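Long-range contacts in cellulosomal scaffoldin anchoring protein C (PDB 4UYP), which anchors cellulosomes to the bacterial cell surface, its third cohesin, the domain described here, binding the dockerin of the adaptor scaffoldin ScaB: residues 30-35 against 84-89; 37-42 against 113-118; 44-49 against 66-71. One frame throughout, in Å; residues are numbered along the deposited sequence.

All three contacts lie in one cohesin domain. Contacts 1 and 2 are buried and share strand 33-39: contact 1 ties its beginning to the loop 84-89 through isoleucines and a single beta bridge, whereas contact 2 pairs its end with strand 109-122 and adds polar and cationic side chains beside the dockerin. The Ser35 hydroxyl, bonded to Tyr118 O, joins the two. Contact 3 is a surface contact between the outermost strands 45-52 and 62-67, where a side-chain amide replaces backbone pairing and only Val47 among the touching residues is buried. Gly71 O receives Asn39 ND2 and Phe40 N, connecting contact 3 to contact 2.

Contact 1 (30-35 against 84-89); sequences GIYALS and ARIIDS
Two isoleucines, Ile31 and Ile87, cross obliquely on the inner side of the cohesin beta sandwich, where the start of strand 33-39 meets the loop 84-89 that leads toward strand 91-100. In each, CG1 is anti to the carbonyl carbon and CG2 anti to the backbone N, so the two side chains have the same first-torsion arrangement, and they meet where CD1 of Ile31 comes within 4.1 Å of CG2 of Ile87. Ile87 reaches further with its other branch: its CD1 lies 4.2 Å from Leu34 CD2. Phe23 and Phe77 touch both Leu34 and Ile87, so branched aliphatic residues suit this aromatic-lined interior.

The backbones beneath are joined by one antiparallel bridge, a hydrogen-bonded pair. Ile31 N donates almost straight to Ile87 O at 2.8 Å (169° at the hydrogen), within the carbonyl plane, while the return bond from Ile87 N to Ile31 O is long and weak at 3.4 Å. The carbonyl of Ile87 also receives a CA-H...O contact from Gly30. Glycine is called for here: at these backbone angles a CB would be jammed against the carbonyl O of the preceding residue and would also clash with Ile86 CG1, whereas the bare Gly30 CA can sit 3.7 Å from Ile86 CG1.

Tyr32 points away from the loop and takes part in a classic beta bulge with Ala33 opposite Tyr122. Its hydroxyl bonds to Asp59 of the ScaB chain, which places this end of the strand at the dockerin interface. Ile86 approaches the tyrosine ring only at its edge. With CG1 anti to the backbone N (chi1 -164°), Ile86 CG1 and CD1 reach over Ile31 O, and Ile86 CD1 comes to 4.3 Å from Tyr32 CD1; the same methyl packs more tightly against the backbone, 3.3 Å from Ile31 O.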
loop_
_atom_site.group_PDB
_atom_site.type_symbol
_atom_site.label_atom_id
_atom_site.label_comp_id
_atom_site.label_asym_id
_atom_site.label_seq_id
_atom_site.Cartn_x
_atom_site.Cartn_y
_atom_site.Cartn_z
ATOM N N GLY C 30 17.019 20.534 -5.527
ATOM C CA GLY C 30 15.833 20.662 -4.662
ATOM C C GLY C 30 14.668 19.756 -5.055
ATOM O O GLY C 30 14.362 19.578 -6.255
ATOM N N ILE C 31 13.988 19.236 -4.000
ATOM C CA ILE C 31 12.723 18.549 -4.181
ATOM C C ILE C 31 11.624 19.579 -3.956
ATOM O O ILE C 31 11.571 20.213 -2.860
ATOM C CB ILE C 31 12.572 17.402 -3.136
ATOM C CG1 ILE C 31 13.727 16.378 -3.252
ATOM C CG2 ILE C 31 11.197 16.766 -3.357
ATOM C CD1 ILE C 31 13.735 15.349 -2.041
ATOM N N TYR C 32 10.827 19.827 -5.005
ATOM C CA TYR C 32 9.750 20.802 -4.912
ATOM C C TYR C 32 8.460 20.225 -4.310
ATOM O O TYR C 32 7.664 20.971 -3.727
ATOM C CB TYR C 32 9.526 21.261 -6.392
ATOM C CG TYR C 32 8.524 22.363 -6.591
ATOM C CD1 TYR C 32 8.767 23.642 -6.016
ATOM C CD2 TYR C 32 7.358 22.192 -7.295
ATOM C CE1 TYR C 32 7.875 24.686 -6.258
ATOM C CE2 TYR C 32 6.450 23.247 -7.569
ATOM C CZ TYR C 32 6.720 24.476 -7.020
ATOM O OH TYR C 32 5.876 25.540 -7.239
ATOM N N ALA C 33 8.188 18.929 -4.604
ATOM C CA ALA C 33 6.901 18.363 -4.105
ATOM C C ALA C 33 7.145 16.873 -3.970
ATOM O O ALA C 33 7.856 16.256 -4.730
ATOM C CB ALA C 33 5.739 18.622 -5.071
ATOM N N LEU C 34 6.487 16.253 -2.986
ATOM C CA LEU C 34 6.584 14.787 -2.809
ATOM C C LEU C 34 5.391 14.357 -2.013
ATOM O O LEU C 34 4.774 15.093 -1.224
ATOM C CB LEU C 34 7.901 14.397 -2.086
ATOM C CG LEU C 34 7.945 14.715 -0.572
ATOM C CD1 LEU C 34 7.589 13.410 0.198
ATOM C CD2 LEU C 34 9.385 15.172 -0.227
ATOM N N SER C 35 5.027 13.096 -2.241
ATOM C CA SER C 35 4.144 12.374 -1.267
ATOM C C SER C 35 4.877 11.091 -0.861
ATOM O O SER C 35 5.649 10.536 -1.606
ATOM C CB SER C 35 2.782 12.051 -1.881
ATOM O OG SER C 35 2.931 11.142 -2.955
ATOM N N ALA C 84 11.163 29.394 -1.648
ATOM C CA ALA C 84 11.768 30.018 -0.418
ATOM C C ALA C 84 12.134 28.942 0.600
ATOM O O ALA C 84 13.034 29.126 1.449
ATOM C CB ALA C 84 10.880 31.093 0.223
ATOM N N ARG C 85 11.463 27.792 0.509
ATOM C CA ARG C 85 11.848 26.623 1.329
ATOM C C ARG C 85 11.913 25.556 0.253
ATOM O O ARG C 85 11.127 25.599 -0.710
ATOM C CB ARG C 85 10.754 26.204 2.370
ATOM C CG ARG C 85 10.734 26.992 3.675
ATOM C CD ARG C 85 9.793 28.097 3.739
ATOM N NE ARG C 85 8.430 27.792 3.366
ATOM C CZ ARG C 85 7.486 28.700 3.150
ATOM N NH1 ARG C 85 7.793 30.075 3.238
ATOM N NH2 ARG C 85 6.246 28.357 2.881
ATOM N N ILE C 86 12.830 24.644 0.400
ATOM C CA ILE C 86 12.977 23.576 -0.617
ATOM C C ILE C 86 13.677 22.478 0.154
ATOM O O ILE C 86 14.354 22.809 1.182
ATOM C CB ILE C 86 13.819 24.043 -1.840
ATOM C CG1 ILE C 86 13.594 23.099 -2.965
ATOM C CG2 ILE C 86 15.251 24.273 -1.358
ATOM C CD1 ILE C 86 12.338 23.351 -3.675
ATOM N N ILE C 87 13.532 21.187 -0.222
ATOM C CA ILE C 87 14.334 20.151 0.457
ATOM C C ILE C 87 15.529 19.880 -0.464
ATOM O O ILE C 87 15.330 19.363 -1.590
ATOM C CB ILE C 87 13.484 18.933 0.728
ATOM C CG1 ILE C 87 12.437 19.222 1.812
ATOM C CG2 ILE C 87 14.391 17.757 1.241
ATOM C CD1 ILE C 87 11.497 18.065 2.033
ATOM N N ASP C 88 16.715 20.336 -0.010
ATOM C CA ASP C 88 17.884 20.201 -0.869
ATOM C C ASP C 88 19.081 19.756 -0.058
ATOM O O ASP C 88 20.276 19.994 -0.472
ATOM C CB ASP C 88 18.201 21.523 -1.587
ATOM C CG ASP C 88 18.594 22.584 -0.657
ATOM O OD1 ASP C 88 18.539 22.508 0.589
ATOM O OD2 ASP C 88 18.889 23.766 -1.229
ATOM N N SER C 89 18.896 19.058 1.070
ATOM C CA SER C 89 19.957 18.530 1.880
ATOM C C SER C 89 19.438 17.267 2.596
ATOM O O SER C 89 18.179 17.002 2.574
ATOM C CB SER C 89 20.367 19.533 2.953
ATOM O OG SER C 89 19.311 19.954 3.836
#

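Contact 2 (37-42 against 113-118); sequences RTNFDP and TTNSAY. With EPE (4-(2-hydroxyethyl)-1-piperazine ethanesulfonic acid), chain U.
Strands 33-39 and 109-122 run antiparallel as neighbours in the cohesin beta sandwich, and Arg37 opens the pairing close to the bound dockerin. Its carbonyl O accepts Asn115 N at 2.9 Å. The side chain leaves with CG anti to the backbone N and bends at chi3 (-62°), which lays the guanidinium flat on one face of Tyr118: Arg37 CZ is 3.6 Å from the centroid of the Tyr118 ring and the planes differ by 11°, a stacked cation-pi pair. A long, flat cation suits this place because its N-H groups can still bond outward while its face stacks: NH2 donates to Val25 O of the ScaB chain, and NH1 to a sulfonate oxygen of EPE, a buffer molecule probably from the crystallisation liquor.

Thr38 faces Thr114 in a non-hydrogen-bonded pair, and both side chains pack on Ile6 inside the sandwich. Thr38 CA makes a CA-H...O contact of 3.1 Å with Thr113 O.

Asn39 forms the next, hydrogen-bonded pair with Thr113: its N donates to Thr113 O at 2.9 Å, and Thr113 N returns to Asn39 O at 3.1 Å. The Thr113 hydroxyl finds its main partner in Ser116 of the second subunit. Two asparagines then meet obliquely, each able to donate and accept. Asn115 OD1 is taken up by Ala117 N in an Asx turn, which fixes the amide. Asn115 ND2 is thereby left to donate to EPE O2S and, at 2.9 Å, to a lone pair of Asn39 OD1, which lies 24° out of the Asn115 amide plane.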
loop_
_atom_site.group_PDB
_atom_site.type_symbol
_atom_site.label_atom_id
_atom_site.label_comp_id
_atom_site.label_asym_id
_atom_site.label_seq_id
_atom_site.Cartn_x
_atom_site.Cartn_y
_atom_site.Cartn_z
ATOM N N ARG C 37 3.915 7.528 1.402
ATOM C CA ARG C 37 2.926 6.763 2.188
ATOM C C ARG C 37 3.533 5.490 2.665
ATOM O O ARG C 37 4.248 4.814 1.915
ATOM C CB ARG C 37 1.780 6.436 1.247
ATOM C CG ARG C 37 0.737 5.632 2.047
ATOM C CD ARG C 37 -0.544 5.301 1.279
ATOM N NE ARG C 37 -1.215 6.515 0.920
ATOM C CZ ARG C 37 -2.451 6.483 0.487
ATOM N NH1 ARG C 37 -3.177 5.363 0.339
ATOM N NH2 ARG C 37 -3.079 7.612 0.156
ATOM N N THR C 38 3.295 5.202 3.941
ATOM C CA THR C 38 3.729 3.925 4.598
ATOM C C THR C 38 2.499 3.132 4.919
ATOM O O THR C 38 1.505 3.660 5.429
ATOM C CB THR C 38 4.420 4.151 5.993
ATOM O OG1 THR C 38 3.552 4.815 6.886
ATOM C CG2 THR C 38 5.730 5.006 5.791
ATOM N N ASN C 39 2.543 1.795 4.704
ATOM C CA ASN C 39 1.530 0.916 5.294
ATOM C C ASN C 39 2.078 0.126 6.494
ATOM O O ASN C 39 3.269 -0.040 6.643
ATOM C CB ASN C 39 1.060 -0.100 4.194
ATOM C CG ASN C 39 0.253 0.633 3.076
ATOM O OD1 ASN C 39 0.852 0.894 1.992
ATOM N ND2 ASN C 39 -0.966 0.981 3.331
ATOM N N PHE C 40 1.071 -0.331 7.182
ATOM C CA PHE C 40 1.332 -1.160 8.390
ATOM C C PHE C 40 0.074 -1.963 8.678
ATOM O O PHE C 40 -1.037 -1.640 8.254
ATOM C CB PHE C 40 1.648 -0.263 9.623
ATOM C CG PHE C 40 0.573 0.797 9.915
ATOM C CD1 PHE C 40 0.667 2.096 9.250
ATOM C CD2 PHE C 40 -0.544 0.576 10.820
ATOM C CE1 PHE C 40 -0.299 3.085 9.537
ATOM C CE2 PHE C 40 -1.478 1.573 11.079
ATOM C CZ PHE C 40 -1.360 2.841 10.420
ATOM N N ASP C 41 0.268 -3.083 9.415
ATOM C CA ASP C 41 -0.851 -3.857 9.889
ATOM C C ASP C 41 -1.579 -3.271 11.019
ATOM O O ASP C 41 -0.951 -3.084 12.078
ATOM C CB ASP C 41 -0.361 -5.328 10.232
ATOM C CG ASP C 41 -1.509 -6.180 10.739
ATOM O OD1 ASP C 41 -2.499 -5.743 11.318
ATOM O OD2 ASP C 41 -1.167 -7.427 10.822
ATOM N N PRO C 42 -2.815 -2.699 10.884
ATOM C CA PRO C 42 -3.402 -1.883 11.886
ATOM C C PRO C 42 -3.856 -2.566 13.172
ATOM O O PRO C 42 -4.240 -1.890 14.112
ATOM C CB PRO C 42 -4.587 -1.187 11.115
ATOM C CG PRO C 42 -4.930 -2.255 10.163
ATOM C CD PRO C 42 -3.716 -2.873 9.692
ATOM N N THR C 113 6.121 -0.322 5.556
ATOM C CA THR C 113 6.450 -0.435 4.121
ATOM C C THR C 113 6.180 0.808 3.282
ATOM O O THR C 113 5.150 1.366 3.450
ATOM C CB THR C 113 5.599 -1.636 3.470
ATOM O OG1 THR C 113 4.225 -1.507 3.646
ATOM C CG2 THR C 113 6.003 -3.019 4.193
ATOM N N THR C 114 7.097 1.184 2.432
ATOM C CA THR C 114 6.832 2.322 1.454
ATOM C C THR C 114 5.845 1.878 0.378
ATOM O O THR C 114 6.107 0.810 -0.243
ATOM C CB THR C 114 8.113 2.731 0.849
ATOM O OG1 THR C 114 9.103 3.094 1.839
ATOM C CG2 THR C 114 7.851 4.018 -0.035
ATOM N N ASN C 115 4.830 2.640 0.110
ATOM C CA ASN C 115 3.785 2.310 -0.900
ATOM C C ASN C 115 4.168 3.046 -2.207
ATOM O O ASN C 115 3.949 4.252 -2.287
ATOM C CB ASN C 115 2.424 2.620 -0.362
ATOM C CG ASN C 115 1.285 2.107 -1.262
ATOM O OD1 ASN C 115 1.521 2.176 -2.526
ATOM N ND2 ASN C 115 0.178 1.772 -0.738
ATOM N N SER C 116 4.636 2.310 -3.233
ATOM C CA SER C 116 5.112 2.977 -4.474
ATOM C C SER C 116 3.925 3.526 -5.239
ATOM O O SER C 116 4.209 4.398 -6.081
ATOM C CB SER C 116 6.027 2.040 -5.285
ATOM O OG SER C 116 5.185 0.988 -5.569
ATOM N N ALA C 117 2.694 3.117 -5.040
ATOM C CA ALA C 117 1.566 3.684 -5.752
ATOM C C ALA C 117 1.185 5.096 -5.295
ATOM O O ALA C 117 0.436 5.829 -5.950
ATOM C CB ALA C 117 0.377 2.741 -5.739
ATOM N N TYR C 118 1.644 5.454 -4.098
ATOM C CA TYR C 118 1.206 6.677 -3.448
ATOM C C TYR C 118 2.427 7.555 -3.052
ATOM O O TYR C 118 2.223 8.598 -2.375
ATOM C CB TYR C 118 0.338 6.389 -2.163
ATOM C CG TYR C 118 -0.982 5.831 -2.548
ATOM C CD1 TYR C 118 -1.071 4.399 -2.636
ATOM C CD2 TYR C 118 -2.104 6.637 -2.724
ATOM C CE1 TYR C 118 -2.324 3.848 -2.969
ATOM C CE2 TYR C 118 -3.364 6.087 -3.094
ATOM C CZ TYR C 118 -3.397 4.653 -3.131
ATOM O OH TYR C 118 -4.607 4.078 -3.529
HETATM N N1 EPE U . -7.013 1.611 -0.775
HETATM C C2 EPE U . -7.497 2.898 -1.203
HETATM C C3 EPE U . -8.639 2.599 -2.241
HETATM N N4 EPE U . -9.713 1.923 -1.473
HETATM C C5 EPE U . -9.379 0.877 -0.540
HETATM C C6 EPE U . -7.944 0.497 -0.798
HETATM C C7 EPE U . -11.136 2.326 -1.646
HETATM C C8 EPE U . -11.486 3.085 -0.363
HETATM O O8 EPE U . -12.085 2.121 0.536
HETATM C C9 EPE U . -5.623 1.188 -0.611
HETATM C C10 EPE U . -4.646 2.220 0.029
HETATM S S EPE U . -3.138 1.523 0.380
HETATM O O1S EPE U . -2.407 2.587 1.043
HETATM O O2S EPE U . -2.493 1.166 -0.898
HETATM O O3S EPE U . -3.318 0.377 1.273
HETATM O O HOH W 1 0.379 9.409 -0.179
HETATM O O HOH W 2 3.220 -0.251 1.396
#

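Contact 3 (44-49 against 66-71); sequences KVTVAS and YNNENG. With SO4 (sulfate ion), chain Q; SO4 (sulfate ion), chain S.
One face of the Tyr66 ring carries a methyl group of Val47: CG1 stands 3.7 Å from the ring centroid, 15° off its normal, in a CH-pi contact displaced toward the CD2 side of the ring. At the ring edge, in its plane, lies O1 of a sulfate ion, probably from the crystallisation liquor. Val47 CG1 is anti to the backbone N, and Tyr66 CG takes the crowded position between its own N and carbonyl carbon. The two side chains cross obliquely.

The second flat group, the Asn68 amide, approaches with its polar end. Asn68 OD1 accepts Val47 N at 2.7 Å in a nearly straight bond (169° at the hydrogen), although that donor sits above the plane of the side-chain carbonyl. Asn68 ND2 donates at 3.0 Å to a lone pair of Val47 O, this time within the amide plane, and a further 2.9 Å bond joins Asn68 ND2 to O2 of the same sulfate. Asparagine suits the site because one amide offers both the acceptor and the donor that a backbone neighbour would provide.

The amide stands in for a strand partner at the border of this cohesin sandwich, where 45-52 and 62-67 are the outermost strands of the sheet within the chain. Thr46 and Ala48 pair with Lys99 and Asn97 of strand 91-100, while Val47 turns its N and O to Asn68 and its side chain inward onto Phe40, Ile96 and Phe98.

The turn bearing Asn68 is shaped by Asn67, whose OD1 accepts from Glu69 N, an Asx turn, and also from Asn70 N, the wider Asx motif. Beside the Tyr66 hydroxyl, water 3 donates to Val47 O at 2.8 Å and is hydrogen-bonded to Tyr66 OH at 3.0 Å.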
loop_
_atom_site.group_PDB
_atom_site.type_symbol
_atom_site.label_atom_id
_atom_site.label_comp_id
_atom_site.label_asym_id
_atom_site.label_seq_id
_atom_site.Cartn_x
_atom_site.Cartn_y
_atom_site.Cartn_z
ATOM N N LYS C 44 -1.644 -4.488 14.582
ATOM C CA LYS C 44 -0.369 -4.615 15.288
ATOM C C LYS C 44 0.107 -3.291 15.832
ATOM O O LYS C 44 0.595 -3.201 16.948
ATOM C CB LYS C 44 0.755 -5.170 14.341
ATOM C CG LYS C 44 0.377 -6.589 13.742
ATOM C CD LYS C 44 0.107 -7.629 14.812
ATOM C CE LYS C 44 -0.007 -9.047 14.189
ATOM N NZ LYS C 44 -1.106 -9.060 13.237
ATOM N N VAL C 45 0.062 -2.256 15.007
ATOM C CA VAL C 45 0.459 -0.912 15.415
ATOM C C VAL C 45 -0.594 0.038 14.872
ATOM O O VAL C 45 -1.282 -0.214 13.879
ATOM C CB VAL C 45 1.833 -0.492 14.861
ATOM C CG1 VAL C 45 2.922 -1.412 15.479
ATOM C CG2 VAL C 45 1.905 -0.505 13.342
ATOM N N THR C 46 -0.629 1.196 15.494
ATOM C CA THR C 46 -1.483 2.291 15.026
ATOM C C THR C 46 -0.650 3.589 15.175
ATOM O O THR C 46 0.291 3.698 15.997
ATOM C CB THR C 46 -2.785 2.471 15.796
ATOM O OG1 THR C 46 -2.531 2.479 17.228
ATOM C CG2 THR C 46 -3.738 1.415 15.352
ATOM N N VAL C 47 -0.976 4.609 14.397
ATOM C CA VAL C 47 -0.229 5.876 14.499
ATOM C C VAL C 47 -0.760 6.743 15.645
ATOM O O VAL C 47 -1.968 7.046 15.709
ATOM C CB VAL C 47 -0.331 6.682 13.193
ATOM C CG1 VAL C 47 0.400 8.040 13.293
ATOM C CG2 VAL C 47 0.257 5.888 12.022
ATOM N N ALA C 48 0.102 7.087 16.580
ATOM C CA ALA C 48 -0.213 8.028 17.654
ATOM C C ALA C 48 -0.060 9.457 17.170
ATOM O O ALA C 48 -0.873 10.362 17.522
ATOM C CB ALA C 48 0.679 7.777 18.891
ATOM N N SER C 49 0.990 9.724 16.379
ATOM C CA SER C 49 1.242 11.098 15.882
ATOM C C SER C 49 2.338 11.009 14.834
ATOM O O SER C 49 3.094 9.994 14.743
ATOM C CB SER C 49 1.729 12.068 16.947
ATOM O OG SER C 49 2.878 11.558 17.634
ATOM N N TYR C 66 -3.385 10.068 8.536
ATOM C CA TYR C 66 -3.243 8.636 8.718
ATOM C C TYR C 66 -4.636 8.045 8.939
ATOM O O TYR C 66 -5.525 8.719 9.409
ATOM C CB TYR C 66 -2.296 8.318 9.894
ATOM C CG TYR C 66 -2.568 9.020 11.157
ATOM C CD1 TYR C 66 -3.453 8.485 12.055
ATOM C CD2 TYR C 66 -1.892 10.243 11.536
ATOM C CE1 TYR C 66 -3.738 9.088 13.267
ATOM C CE2 TYR C 66 -2.178 10.824 12.815
ATOM C CZ TYR C 66 -3.100 10.306 13.647
ATOM O OH TYR C 66 -3.449 10.899 14.863
ATOM N N ASN C 67 -4.719 6.773 8.595
ATOM C CA ASN C 67 -5.984 6.058 8.783
ATOM C C ASN C 67 -5.604 4.754 9.517
ATOM O O ASN C 67 -5.005 3.845 8.951
ATOM C CB ASN C 67 -6.591 5.790 7.384
ATOM C CG ASN C 67 -7.864 5.025 7.446
ATOM O OD1 ASN C 67 -8.071 4.233 8.382
ATOM N ND2 ASN C 67 -8.787 5.241 6.446
ATOM N N ASN C 68 -5.993 4.693 10.777
ATOM C CA ASN C 68 -5.624 3.578 11.665
ATOM C C ASN C 68 -6.595 2.400 11.519
ATOM O O ASN C 68 -6.342 1.348 12.149
ATOM C CB ASN C 68 -5.600 4.029 13.057
ATOM C CG ASN C 68 -4.305 4.809 13.430
ATOM O OD1 ASN C 68 -3.234 4.434 12.865
ATOM N ND2 ASN C 68 -4.352 5.750 14.337
ATOM N N GLU C 69 -7.628 2.520 10.744
ATOM C CA GLU C 69 -8.406 1.365 10.438
ATOM C C GLU C 69 -7.910 0.662 9.229
ATOM O O GLU C 69 -7.871 -0.600 9.185
ATOM C CB GLU C 69 -9.891 1.782 10.266
ATOM C CG GLU C 69 -10.628 2.248 11.522
ATOM C CD GLU C 69 -9.978 3.461 12.186
ATOM O OE1 GLU C 69 -9.746 4.520 11.477
ATOM O OE2 GLU C 69 -9.601 3.335 13.383
ATOM N N ASN C 70 -7.409 1.423 8.242
ATOM C CA ASN C 70 -6.952 0.860 7.010
ATOM C C ASN C 70 -5.439 0.631 6.932
ATOM O O ASN C 70 -4.929 -0.047 6.074
ATOM C CB ASN C 70 -7.441 1.730 5.883
ATOM C CG ASN C 70 -8.981 1.603 5.728
ATOM O OD1 ASN C 70 -9.576 0.694 6.273
ATOM N ND2 ASN C 70 -9.585 2.530 5.040
ATOM N N GLY C 71 -4.715 1.154 7.861
ATOM C CA GLY C 71 -3.264 0.798 7.872
ATOM C C GLY C 71 -2.345 1.611 6.941
ATOM O O GLY C 71 -1.461 1.098 6.296
HETATM S S SO4 Q . -7.276 7.904 15.282
HETATM O O1 SO4 Q . -6.366 8.694 16.230
HETATM O O2 SO4 Q . -7.083 6.424 15.223
HETATM O O3 SO4 Q . -7.153 8.685 14.006
HETATM O O4 SO4 Q . -8.713 8.053 15.745
HETATM S S SO4 S . -4.111 -9.610 15.975
HETATM O O1 SO4 S . -2.898 -10.484 16.341
HETATM O O2 SO4 S . -5.196 -10.620 15.603
HETATM O O3 SO4 S . -3.885 -8.587 14.857
HETATM O O4 SO4 S . -4.461 -8.753 17.162
HETATM O O HOH W 3 -3.895 8.687 16.854
#